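Local coordinates for protein Abbfa_003403 (Acinetobacter baumannii, PDB 4ZXH) that is a four-domain nonribosomal peptide synthetase that probably activates an amino acid, carries it on phosphopantetheine, condenses it with an acyl partner and releases the product, at residues 476-481 against 651-656; 665-668 against 672-675; 1040-1045 against 1228-1233; 1212-1217 against 1238-1243. All blocks are in the same frame, centred on the assembly; numbering follows the deposited sequence.

Following the chain from its N terminus, interaction 1 comes first and closes a loop of 169 residues, bringing the end of helix 641-655 in the adenylation domain back to the loop before helix 483-494. Interaction 2 opens only after it has closed; it is a tight local return from strand 662-665 to helix 674-679 in the same domain, the two centres about 19 Å apart. Much later, interactions 3 and 4 cross along the chain: 1040-1045 of the carrier domain reaches the loop 1228-1233 of the thioesterase domain; in sequence this loop falls between 1212-1217 and 1238-1243, the two segments of interaction 4. Interaction 3 thus joins two domains, whereas interaction 4 holds one helical region together.

Interaction 1: residues 476-481 against 651-656; sequences TDYAQH and MNDRLQ
Tyr478 and Asp653 meet through one hydrogen bond on the surface of the adenylation domain, an ANL-superfamily fold, where the loop before helix 483-494 passes the C-terminal turn of helix 641-655. Met651 begins that turn; its carbonyl O accepts a hydrogen bond from Leu655 N at 3.0 Å. Asn652 comes next, and its OD1 accepts a hydrogen bond from the backbone N of Val657 just beyond the helix. Asp653 makes the crossing. Its CG lies anti to its own carbonyl carbon (chi1 -73°), which aims the carboxylate at the tyrosine, and the two side chains approach from opposite directions. Tyr478 OH donates to Asp653 OD2 at 2.9 Å, entering on the syn lone pair of that oxygen, the side of OD1. OD2 sits in the ring plane at its edge, yet the carboxylate is turned 50° from that plane. The other oxygen, Asp653 OD1, is farther from Tyr478 OH at 3.4 Å. Farther back, the tyrosine side chain also rests on Asn646 and Leu649 of the same helix. Arg654 and Leu655 follow, both packing on Trp760 of strand 756-763, and Gln656 leaves the helix with positive phi. Across the contact the tyrosine is set by an ST turn: Thr476 OG1 stands over one face of its ring, near the rim, and accepts a hydrogen bond from Tyr478 N at 3.1 Å.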
loop_
_atom_site.group_PDB
_atom_site.type_symbol
_atom_site.label_atom_id
_atom_site.label_comp_id
_atom_site.label_asym_id
_atom_site.label_seq_id
_atom_site.Cartn_x
_atom_site.Cartn_y
_atom_site.Cartn_z
ATOM N N THR A 476 12.586 -12.919 -41.919
ATOM C CA THR A 476 12.015 -12.727 -43.251
ATOM C C THR A 476 12.922 -11.845 -44.110
ATOM O O THR A 476 13.868 -11.237 -43.607
ATOM C CB THR A 476 10.625 -12.055 -43.200
ATOM O OG1 THR A 476 10.790 -10.646 -42.997
ATOM C CG2 THR A 476 9.749 -12.634 -42.074
ATOM N N ASP A 477 12.607 -11.761 -45.402
ATOM C CA ASP A 477 13.326 -10.885 -46.327
ATOM C C ASP A 477 12.648 -9.516 -46.508
ATOM O O ASP A 477 12.866 -8.850 -47.517
ATOM C CB ASP A 477 13.478 -11.563 -47.697
ATOM C CG ASP A 477 12.141 -11.747 -48.429
ATOM O OD1 ASP A 477 11.071 -11.709 -47.774
ATOM O OD2 ASP A 477 12.168 -11.935 -49.672
ATOM N N TYR A 478 11.838 -9.104 -45.533
ATOM C CA TYR A 478 11.051 -7.880 -45.645
ATOM C C TYR A 478 11.903 -6.642 -45.910
ATOM O O TYR A 478 11.507 -5.754 -46.658
ATOM C CB TYR A 478 10.231 -7.642 -44.377
ATOM C CG TYR A 478 9.053 -8.565 -44.154
ATOM C CD1 TYR A 478 8.635 -9.467 -45.131
ATOM C CD2 TYR A 478 8.341 -8.520 -42.955
ATOM C CE1 TYR A 478 7.535 -10.310 -44.906
ATOM C CE2 TYR A 478 7.243 -9.350 -42.724
ATOM C CZ TYR A 478 6.845 -10.242 -43.699
ATOM O OH TYR A 478 5.759 -11.059 -43.455
ATOM N N ALA A 479 13.077 -6.572 -45.294
ATOM C CA ALA A 479 13.917 -5.388 -45.439
ATOM C C ALA A 479 14.508 -5.247 -46.846
ATOM O O ALA A 479 15.162 -4.252 -47.146
ATOM C CB ALA A 479 15.028 -5.410 -44.407
ATOM N N GLN A 480 14.272 -6.229 -47.710
ATOM C CA GLN A 480 14.824 -6.192 -49.064
ATOM C C GLN A 480 13.756 -5.833 -50.086
ATOM O O GLN A 480 14.044 -5.681 -51.278
ATOM C CB GLN A 480 15.458 -7.530 -49.425
ATOM C CG GLN A 480 16.539 -7.964 -48.477
ATOM C CD GLN A 480 17.253 -9.190 -48.977
ATOM O OE1 GLN A 480 16.657 -10.050 -49.628
ATOM N NE2 GLN A 480 18.549 -9.271 -48.701
ATOM N N HIS A 481 12.524 -5.695 -49.607
ATOM C CA HIS A 481 11.406 -5.287 -50.449
ATOM C C HIS A 481 11.460 -3.824 -50.867
ATOM O O HIS A 481 12.238 -3.027 -50.334
ATOM C CB HIS A 481 10.091 -5.549 -49.732
ATOM C CG HIS A 481 9.614 -6.958 -49.845
ATOM N ND1 HIS A 481 10.351 -8.031 -49.391
ATOM C CD2 HIS A 481 8.455 -7.472 -50.321
ATOM C CE1 HIS A 481 9.677 -9.148 -49.604
ATOM N NE2 HIS A 481 8.524 -8.836 -50.168
ATOM N N MET A 651 3.831 -4.896 -39.836
ATOM C CA MET A 651 2.601 -4.366 -39.289
ATOM C C MET A 651 1.415 -4.903 -40.066
ATOM O O MET A 651 0.362 -5.193 -39.485
ATOM C CB MET A 651 2.627 -2.837 -39.299
ATOM C CG MET A 651 3.273 -2.270 -38.040
ATOM S SD MET A 651 2.415 -2.748 -36.495
ATOM C CE MET A 651 3.815 -3.257 -35.563
ATOM N N ASN A 652 1.593 -5.079 -41.373
ATOM C CA ASN A 652 0.499 -5.590 -42.179
ATOM C C ASN A 652 0.077 -7.003 -41.804
ATOM O O ASN A 652 -1.087 -7.342 -41.976
ATOM C CB ASN A 652 0.840 -5.563 -43.659
ATOM C CG ASN A 652 -0.326 -6.013 -44.511
ATOM O OD1 ASN A 652 -1.359 -5.338 -44.554
ATOM N ND2 ASN A 652 -0.188 -7.172 -45.169
ATOM N N ASP A 653 1.014 -7.820 -41.311
ATOM C CA ASP A 653 0.713 -9.195 -40.860
ATOM C C ASP A 653 -0.353 -9.171 -39.771
ATOM O O ASP A 653 -1.229 -10.034 -39.711
ATOM C CB ASP A 653 1.966 -9.897 -40.316
ATOM C CG ASP A 653 2.948 -10.300 -41.406
ATOM O OD1 ASP A 653 2.530 -10.470 -42.573
ATOM O OD2 ASP A 653 4.148 -10.452 -41.080
ATOM N N ARG A 654 -0.259 -8.152 -38.921
ATOM C CA ARG A 654 -1.165 -7.939 -37.804
ATOM C C ARG A 654 -2.459 -7.210 -38.182
ATOM O O ARG A 654 -3.508 -7.452 -37.583
ATOM C CB ARG A 654 -0.429 -7.156 -36.712
ATOM C CG ARG A 654 0.774 -7.903 -36.169
ATOM C CD ARG A 654 1.785 -6.995 -35.511
ATOM N NE ARG A 654 2.749 -7.781 -34.747
ATOM C CZ ARG A 654 3.690 -8.561 -35.276
ATOM N NH1 ARG A 654 3.816 -8.682 -36.589
ATOM N NH2 ARG A 654 4.504 -9.235 -34.480
ATOM N N LEU A 655 -2.382 -6.320 -39.167
ATOM C CA LEU A 655 -3.514 -5.462 -39.504
ATOM C C LEU A 655 -4.287 -5.936 -40.717
ATOM O O LEU A 655 -5.467 -5.620 -40.853
ATOM C CB LEU A 655 -3.041 -4.033 -39.750
ATOM C CG LEU A 655 -2.483 -3.318 -38.528
ATOM C CD1 LEU A 655 -2.075 -1.929 -38.919
ATOM C CD2 LEU A 655 -3.525 -3.300 -37.425
ATOM N N GLN A 656 -3.610 -6.671 -41.597
ATOM C CA GLN A 656 -4.217 -7.211 -42.814
ATOM C C GLN A 656 -4.966 -6.127 -43.579
ATOM O O GLN A 656 -6.177 -6.229 -43.785
ATOM C CB GLN A 656 -5.160 -8.372 -42.477
ATOM C CG GLN A 656 -4.463 -9.624 -41.948
ATOM C CD GLN A 656 -3.625 -10.322 -43.007
ATOM O OE1 GLN A 656 -2.452 -10.000 -43.202
ATOM N NE2 GLN A 656 -4.224 -11.291 -43.693
#

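Interaction 2: residues 665-668 against 672-675; sequences AITT and DISI
Thr667 packs against Ile673 and Ser674 at a buried beta-to-alpha connection of the adenylation domain, where strand 662-665 of the large mixed sheet ends and the chain turns back into helix 674-679. The sequence from Phe671 to Ser674 fits the FDxS core motif, A4, of nonribosomal adenylation domains, which in relatives borders the substrate pocket. Apolar contact comes first. Thr667 CG2 lies against Ile673 CG1 at 3.6 Å, with Ile673 CD1 following at 4.0 Å from the same methyl. The two side chains cross at about a right angle, the threonine methyl against the ethyl branch of the isoleucine. That branch is brought over by a chi1 of 76°, which places CG1 between the backbone N and the carbonyl carbon and swings the end nearer than its first bond suggests. Ile673 also packs on Val770 and Trp771. A second kind of contact sets carbon beside backbone oxygen: Ser674 CB faces the carbonyls of the loop leaving the strand, 3.4 Å from Thr667 O. The polar ends of all three hydroxyl residues are held elsewhere. Thr667 OG1 pairs with Glu677 OE2 about one helical turn beyond Ser674, Thr668 OG1 with Asp562 OD2 and Ala670 N, and Ser674 OG with Phe671 O. These bonds link the loop to Glu677 and Asp562 and run within the turn, while the meeting of 665-668 with 672-675 is van der Waals, ending in Ser674 CB at 3.3 Å from Thr668 O.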
loop_
_atom_site.group_PDB
_atom_site.type_symbol
_atom_site.label_atom_id
_atom_site.label_comp_id
_atom_site.label_asym_id
_atom_site.label_seq_id
_atom_site.Cartn_x
_atom_site.Cartn_y
_atom_site.Cartn_z
ATOM N N ALA A 665 -5.684 9.216 -39.969
ATOM C CA ALA A 665 -4.375 9.703 -39.575
ATOM C C ALA A 665 -4.450 11.018 -38.773
ATOM O O ALA A 665 -4.839 12.064 -39.299
ATOM C CB ALA A 665 -3.523 9.879 -40.795
ATOM N N ILE A 666 -4.058 10.961 -37.501
ATOM C CA ILE A 666 -4.184 12.110 -36.601
ATOM C C ILE A 666 -2.854 12.580 -36.044
ATOM O O ILE A 666 -2.769 13.651 -35.466
ATOM C CB ILE A 666 -5.083 11.794 -35.405
ATOM C CG1 ILE A 666 -4.415 10.754 -34.524
ATOM C CG2 ILE A 666 -6.413 11.245 -35.866
ATOM C CD1 ILE A 666 -5.321 10.268 -33.442
ATOM N N THR A 667 -1.823 11.762 -36.195
ATOM C CA THR A 667 -0.545 12.039 -35.562
ATOM C C THR A 667 0.312 12.961 -36.414
ATOM O O THR A 667 0.466 12.731 -37.622
ATOM C CB THR A 667 0.216 10.735 -35.307
ATOM O OG1 THR A 667 -0.645 9.811 -34.636
ATOM C CG2 THR A 667 1.455 10.972 -34.470
ATOM N N THR A 668 0.872 13.993 -35.779
ATOM C CA THR A 668 1.862 14.845 -36.427
ATOM C C THR A 668 2.943 14.045 -37.164
ATOM O O THR A 668 3.406 13.007 -36.686
ATOM C CB THR A 668 2.560 15.782 -35.424
ATOM O OG1 THR A 668 3.674 16.407 -36.076
ATOM C CG2 THR A 668 3.069 15.024 -34.239
ATOM N N ASP A 672 7.335 9.814 -35.512
ATOM C CA ASP A 672 7.592 8.797 -36.536
ATOM C C ASP A 672 6.412 7.855 -36.745
ATOM O O ASP A 672 6.282 7.269 -37.819
ATOM C CB ASP A 672 8.881 7.988 -36.223
ATOM C CG ASP A 672 8.810 7.190 -34.913
ATOM O OD1 ASP A 672 7.841 7.335 -34.144
ATOM O OD2 ASP A 672 9.750 6.412 -34.644
ATOM N N ILE A 673 5.533 7.728 -35.751
ATOM C CA ILE A 673 4.479 6.709 -35.830
ATOM C C ILE A 673 3.469 7.081 -36.913
ATOM O O ILE A 673 2.756 6.221 -37.431
ATOM C CB ILE A 673 3.757 6.490 -34.470
ATOM C CG1 ILE A 673 2.776 7.613 -34.154
ATOM C CG2 ILE A 673 4.763 6.334 -33.336
ATOM C CD1 ILE A 673 2.017 7.379 -32.866
ATOM N N SER A 674 3.459 8.357 -37.284
ATOM C CA SER A 674 2.606 8.853 -38.356
ATOM C C SER A 674 2.917 8.167 -39.682
ATOM O O SER A 674 2.052 8.063 -40.557
ATOM C CB SER A 674 2.780 10.359 -38.517
ATOM O OG SER A 674 4.067 10.632 -39.038
ATOM N N ILE A 675 4.164 7.730 -39.831
ATOM C CA ILE A 675 4.588 6.935 -40.983
ATOM C C ILE A 675 3.608 5.789 -41.307
ATOM O O ILE A 675 3.223 5.604 -42.462
ATOM C CB ILE A 675 6.022 6.375 -40.742
ATOM C CG1 ILE A 675 7.045 7.360 -41.275
ATOM C CG2 ILE A 675 6.251 5.057 -41.424
ATOM C CD1 ILE A 675 6.836 7.650 -42.733
#

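Interaction 3: residues 1040-1045 against 1228-1233; sequences LGEIIR and PLDADP
Arg1045 and Asp1230 form a salt bridge between two domains: the arginine belongs to the last helix of the four-helix carrier protein, the aspartate to a loop of the thioesterase domain. In the first shell Arg1045 NH1 donates to Asp1230 OD2 at 2.8 Å, with an N-H...O angle of 156°. The aspartate oxygen lies close to the guanidinium plane, at its edge, and is met on its syn side. The two flat groups stand nearly perpendicular, 84° apart, so one nitrogen makes the bond; Asp1230 OD1 is 3.3 Å from the same Arg1045 NH1. Pro1228 lies over one guanidinium face, its CG 3.8 Å from Arg1045 NH2. Gly1041 O lies over the opposite face near the rim, so the cationic group is sandwiched. Glu1042 adds its aliphatic part, CG being 3.7 Å from Asp1230 OD2, while its carboxylate is turned to Lys926, whose positive charge probably eases the proximity of the two acids. Farther out, Arg1045 NH2 has a second salt bridge to Asp976, which would help to fix the rotation of the guanidinium. The arginine chain bends at chi3 (-65°), bringing its end back alongside its own helix. On the thioesterase side Pro1228 to Ala1231 form a type I turn that presents Asp1230, closed by Ala1231 N to Pro1228 O at 3.1 Å.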
loop_
_atom_site.group_PDB
_atom_site.type_symbol
_atom_site.label_atom_id
_atom_site.label_comp_id
_atom_site.label_asym_id
_atom_site.label_seq_id
_atom_site.Cartn_x
_atom_site.Cartn_y
_atom_site.Cartn_z
ATOM N N LEU A 1040 -10.540 7.615 13.512
ATOM C CA LEU A 1040 -11.216 6.606 14.317
ATOM C C LEU A 1040 -12.545 7.161 14.782
ATOM O O LEU A 1040 -13.534 6.447 14.858
ATOM C CB LEU A 1040 -10.339 6.197 15.503
ATOM C CG LEU A 1040 -10.825 5.159 16.517
ATOM C CD1 LEU A 1040 -11.060 3.792 15.890
ATOM C CD2 LEU A 1040 -9.780 5.074 17.610
ATOM N N GLY A 1041 -12.555 8.458 15.071
ATOM C CA GLY A 1041 -13.748 9.157 15.510
ATOM C C GLY A 1041 -14.825 9.152 14.443
ATOM O O GLY A 1041 -15.996 9.019 14.779
ATOM N N GLU A 1042 -14.449 9.287 13.167
ATOM C CA GLU A 1042 -15.440 9.222 12.085
ATOM C C GLU A 1042 -16.082 7.831 12.040
ATOM O O GLU A 1042 -17.297 7.704 11.850
ATOM C CB GLU A 1042 -14.815 9.572 10.724
ATOM C CG GLU A 1042 -14.291 11.001 10.641
ATOM C CD GLU A 1042 -13.528 11.318 9.355
ATOM O OE1 GLU A 1042 -13.337 10.419 8.510
ATOM O OE2 GLU A 1042 -13.114 12.489 9.196
ATOM N N ILE A 1043 -15.264 6.797 12.232
ATOM C CA ILE A 1043 -15.728 5.415 12.251
ATOM C C ILE A 1043 -16.726 5.158 13.375
ATOM O O ILE A 1043 -17.774 4.554 13.170
ATOM C CB ILE A 1043 -14.540 4.452 12.406
ATOM C CG1 ILE A 1043 -13.761 4.388 11.098
ATOM C CG2 ILE A 1043 -15.004 3.063 12.831
ATOM C CD1 ILE A 1043 -14.647 4.149 9.907
ATOM N N ILE A 1044 -16.386 5.616 14.570
ATOM C CA ILE A 1044 -17.249 5.448 15.721
ATOM C C ILE A 1044 -18.531 6.274 15.574
ATOM O O ILE A 1044 -19.616 5.842 15.970
ATOM C CB ILE A 1044 -16.509 5.850 16.986
ATOM C CG1 ILE A 1044 -15.404 4.845 17.270
ATOM C CG2 ILE A 1044 -17.441 5.931 18.158
ATOM C CD1 ILE A 1044 -14.545 5.226 18.459
ATOM N N ARG A 1045 -18.392 7.452 14.973
ATOM C CA ARG A 1045 -19.500 8.390 14.774
ATOM C C ARG A 1045 -20.587 7.815 13.868
ATOM O O ARG A 1045 -21.775 8.150 14.021
ATOM C CB ARG A 1045 -18.966 9.697 14.193
ATOM C CG ARG A 1045 -19.959 10.821 14.147
ATOM C CD ARG A 1045 -19.284 12.141 13.780
ATOM N NE ARG A 1045 -18.344 12.577 14.812
ATOM C CZ ARG A 1045 -17.026 12.642 14.646
ATOM N NH1 ARG A 1045 -16.473 12.315 13.483
ATOM N NH2 ARG A 1045 -16.255 13.046 15.641
ATOM N N PRO A 1228 -16.902 18.789 13.794
ATOM C CA PRO A 1228 -16.428 17.884 12.739
ATOM C C PRO A 1228 -17.169 18.084 11.421
ATOM O O PRO A 1228 -18.349 18.441 11.421
ATOM C CB PRO A 1228 -16.720 16.486 13.313
ATOM C CG PRO A 1228 -16.776 16.674 14.784
ATOM C CD PRO A 1228 -17.358 18.051 14.987
ATOM N N LEU A 1229 -16.493 17.840 10.303
ATOM C CA LEU A 1229 -17.128 18.027 9.010
ATOM C C LEU A 1229 -18.303 17.080 8.820
ATOM O O LEU A 1229 -19.275 17.447 8.174
ATOM C CB LEU A 1229 -16.118 17.859 7.879
ATOM C CG LEU A 1229 -15.504 19.186 7.417
ATOM C CD1 LEU A 1229 -14.929 20.001 8.596
ATOM C CD2 LEU A 1229 -14.438 18.938 6.365
ATOM N N ASP A 1230 -18.241 15.886 9.407
ATOM C CA ASP A 1230 -19.346 14.933 9.275
ATOM C C ASP A 1230 -20.473 15.103 10.319
ATOM O O ASP A 1230 -21.337 14.235 10.437
ATOM C CB ASP A 1230 -18.823 13.487 9.317
ATOM C CG ASP A 1230 -17.843 13.242 10.458
ATOM O OD1 ASP A 1230 -17.119 14.188 10.842
ATOM O OD2 ASP A 1230 -17.794 12.098 10.968
ATOM N N ALA A 1231 -20.484 16.211 11.056
ATOM C CA ALA A 1231 -21.615 16.509 11.945
ATOM C C ALA A 1231 -22.829 16.895 11.113
ATOM O O ALA A 1231 -22.724 17.689 10.179
ATOM C CB ALA A 1231 -21.269 17.635 12.937
ATOM N N ASP A 1232 -23.989 16.348 11.443
ATOM C CA ASP A 1232 -25.180 16.632 10.641
ATOM C C ASP A 1232 -26.076 17.639 11.383
ATOM O O ASP A 1232 -25.764 18.035 12.519
ATOM C CB ASP A 1232 -25.913 15.321 10.288
ATOM C CG ASP A 1232 -26.369 14.528 11.510
ATOM O OD1 ASP A 1232 -26.725 15.144 12.536
ATOM O OD2 ASP A 1232 -26.373 13.274 11.439
ATOM N N PRO A 1233 -27.163 18.101 10.738
ATOM C CA PRO A 1233 -28.010 19.065 11.452
ATOM C C PRO A 1233 -28.603 18.544 12.758
ATOM O O PRO A 1233 -28.797 19.336 13.677
ATOM C CB PRO A 1233 -29.121 19.360 10.443
ATOM C CG PRO A 1233 -28.473 19.161 9.130
ATOM C CD PRO A 1233 -27.544 17.994 9.318
#

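Interaction 4: residues 1212-1217 against 1238-1243; sequences QMFDHV and LYFDTY
Phe1214 on helix 1210-1223 reaches Phe1240 on helix 1233-1251 through ring atoms alone, the backbones being well separated, with a CA-CA distance of 9.2 Å at this pair. The bond to its CB points neither at nor away from helix 1233-1251, and the contact is left to the outer ring atoms CE1 and CZ. CG stands anti to the carbonyl carbon (chi1 -66°), and this swings the far part of the ring toward Phe1240. There Phe1214 CE1 lies 3.9 Å from Phe1240 CE2 and Phe1214 CZ 4.0 Å from Phe1240 CD2. Two neighbouring atoms of each ring are therefore engaged. The pair is an offset edge-to-face one, Phe1240 turning its edge to the face of Phe1214, with centroids 5.6 Å apart and planes at 71°. Phe1240 heads toward the other helix from its first bond, CG being anti to the backbone N (chi1 -171°), and the two side chains cross at about a right angle. Around them, both rings also touch Leu1183 of helix 1179-1191, Phe1240 meets the ring of Phe1186 there, and Phe1214 packs on Phe1236 and Arg1237. The largely apolar cluster so formed joins three helices inserted between strands 1157-1163 and 1262-1267, the position of the helical lid in nonribosomal thioesterases of the alpha/beta-hydrolase fold.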
loop_
_atom_site.group_PDB
_atom_site.type_symbol
_atom_site.label_atom_id
_atom_site.label_comp_id
_atom_site.label_asym_id
_atom_site.label_seq_id
_atom_site.Cartn_x
_atom_site.Cartn_y
_atom_site.Cartn_z
ATOM N N GLN A 1212 -32.676 27.767 7.925
ATOM C CA GLN A 1212 -31.496 28.442 7.379
ATOM C C GLN A 1212 -30.500 28.913 8.446
ATOM O O GLN A 1212 -29.283 28.768 8.275
ATOM C CB GLN A 1212 -31.929 29.629 6.539
ATOM C CG GLN A 1212 -32.610 29.227 5.247
ATOM C CD GLN A 1212 -33.230 30.407 4.531
ATOM O OE1 GLN A 1212 -33.684 31.370 5.163
ATOM N NE2 GLN A 1212 -33.232 30.353 3.204
ATOM N N MET A 1213 -31.028 29.504 9.520
ATOM C CA MET A 1213 -30.241 29.875 10.691
ATOM C C MET A 1213 -29.351 28.707 11.182
ATOM O O MET A 1213 -28.150 28.869 11.346
ATOM C CB MET A 1213 -31.172 30.360 11.832
ATOM C CG MET A 1213 -31.487 31.878 11.867
ATOM S SD MET A 1213 -32.941 32.441 12.842
ATOM C CE MET A 1213 -32.527 31.979 14.512
ATOM N N PHE A 1214 -29.932 27.533 11.407
ATOM C CA PHE A 1214 -29.166 26.425 11.973
ATOM C C PHE A 1214 -28.166 25.893 10.972
ATOM O O PHE A 1214 -27.092 25.421 11.342
ATOM C CB PHE A 1214 -30.065 25.277 12.420
ATOM C CG PHE A 1214 -30.960 25.616 13.563
ATOM C CD1 PHE A 1214 -30.840 26.816 14.224
ATOM C CD2 PHE A 1214 -31.916 24.724 13.987
ATOM C CE1 PHE A 1214 -31.673 27.130 15.277
ATOM C CE2 PHE A 1214 -32.743 25.031 15.044
ATOM C CZ PHE A 1214 -32.620 26.237 15.690
ATOM N N ASP A 1215 -28.527 25.939 9.699
ATOM C CA ASP A 1215 -27.594 25.521 8.675
ATOM C C ASP A 1215 -26.441 26.518 8.607
ATOM O O ASP A 1215 -25.283 26.116 8.511
ATOM C CB ASP A 1215 -28.282 25.376 7.311
ATOM C CG ASP A 1215 -29.257 24.198 7.266
ATOM O OD1 ASP A 1215 -29.260 23.365 8.207
ATOM O OD2 ASP A 1215 -30.021 24.103 6.275
ATOM N N HIS A 1216 -26.746 27.811 8.687
ATOM C CA HIS A 1216 -25.692 28.804 8.560
ATOM C C HIS A 1216 -24.676 28.663 9.691
ATOM O O HIS A 1216 -23.470 28.616 9.448
ATOM C CB HIS A 1216 -26.241 30.218 8.542
ATOM C CG HIS A 1216 -25.169 31.252 8.412
ATOM N ND1 HIS A 1216 -24.422 31.401 7.263
ATOM C CD2 HIS A 1216 -24.680 32.153 9.299
ATOM C CE1 HIS A 1216 -23.534 32.364 7.441
ATOM N NE2 HIS A 1216 -23.668 32.837 8.667
ATOM N N VAL A 1217 -25.163 28.573 10.923
ATOM C CA VAL A 1217 -24.270 28.446 12.068
ATOM C C VAL A 1217 -23.490 27.131 12.012
ATOM O O VAL A 1217 -22.295 27.100 12.312
ATOM C CB VAL A 1217 -25.049 28.560 13.404
ATOM C CG1 VAL A 1217 -24.137 28.375 14.572
ATOM C CG2 VAL A 1217 -25.743 29.914 13.500
ATOM N N LEU A 1238 -28.726 18.674 19.080
ATOM C CA LEU A 1238 -28.388 18.181 20.409
ATOM C C LEU A 1238 -27.569 19.228 21.156
ATOM O O LEU A 1238 -27.810 19.489 22.335
ATOM C CB LEU A 1238 -27.608 16.861 20.344
ATOM C CG LEU A 1238 -28.338 15.649 19.762
ATOM C CD1 LEU A 1238 -27.508 14.393 19.873
ATOM C CD2 LEU A 1238 -29.654 15.481 20.467
ATOM N N TYR A 1239 -26.617 19.843 20.463
ATOM C CA TYR A 1239 -25.682 20.744 21.124
ATOM C C TYR A 1239 -26.339 22.072 21.431
ATOM O O TYR A 1239 -26.082 22.678 22.465
ATOM C CB TYR A 1239 -24.423 20.967 20.272
ATOM C CG TYR A 1239 -23.704 19.683 19.909
ATOM C CD1 TYR A 1239 -23.833 18.539 20.702
ATOM C CD2 TYR A 1239 -22.900 19.608 18.768
ATOM C CE1 TYR A 1239 -23.181 17.356 20.367
ATOM C CE2 TYR A 1239 -22.247 18.432 18.426
ATOM C CZ TYR A 1239 -22.390 17.307 19.231
ATOM O OH TYR A 1239 -21.749 16.135 18.896
ATOM N N PHE A 1240 -27.181 22.533 20.523
ATOM C CA PHE A 1240 -27.876 23.788 20.742
ATOM C C PHE A 1240 -28.914 23.598 21.847
ATOM O O PHE A 1240 -28.982 24.403 22.769
ATOM C CB PHE A 1240 -28.529 24.291 19.447
ATOM C CG PHE A 1240 -29.070 25.686 19.551
ATOM C CD1 PHE A 1240 -28.354 26.665 20.218
ATOM C CD2 PHE A 1240 -30.284 26.023 18.976
ATOM C CE1 PHE A 1240 -28.846 27.952 20.325
ATOM C CE2 PHE A 1240 -30.778 27.299 19.070
ATOM C CZ PHE A 1240 -30.055 28.273 19.748
ATOM N N ASP A 1241 -29.691 22.515 21.774
ATOM C CA ASP A 1241 -30.709 22.219 22.794
ATOM C C ASP A 1241 -30.114 22.079 24.196
ATOM O O ASP A 1241 -30.674 22.593 25.171
ATOM C CB ASP A 1241 -31.479 20.951 22.441
ATOM C CG ASP A 1241 -32.524 21.174 21.354
ATOM O OD1 ASP A 1241 -32.798 22.349 20.965
ATOM O OD2 ASP A 1241 -33.076 20.147 20.892
ATOM N N THR A 1242 -28.979 21.390 24.300
ATOM C CA THR A 1242 -28.244 21.325 25.566
ATOM C C THR A 1242 -27.884 22.722 26.078
ATOM O O THR A 1242 -28.135 23.058 27.245
ATOM C CB THR A 1242 -26.970 20.479 25.424
ATOM O OG1 THR A 1242 -27.354 19.116 25.235
ATOM C CG2 THR A 1242 -26.109 20.572 26.666
ATOM N N TYR A 1243 -27.320 23.529 25.188
ATOM C CA TYR A 1243 -27.001 24.922 25.468
ATOM C C TYR A 1243 -28.238 25.677 25.991
ATOM O O TYR A 1243 -28.170 26.357 27.031
ATOM C CB TYR A 1243 -26.432 25.582 24.202
ATOM C CG TYR A 1243 -26.077 27.055 24.333
ATOM C CD1 TYR A 1243 -24.882 27.446 24.929
ATOM C CD2 TYR A 1243 -26.932 28.057 23.833
ATOM C CE1 TYR A 1243 -24.554 28.781 25.056
ATOM C CE2 TYR A 1243 -26.614 29.395 23.940
ATOM C CZ TYR A 1243 -25.413 29.748 24.554
ATOM O OH TYR A 1243 -25.055 31.065 24.683
#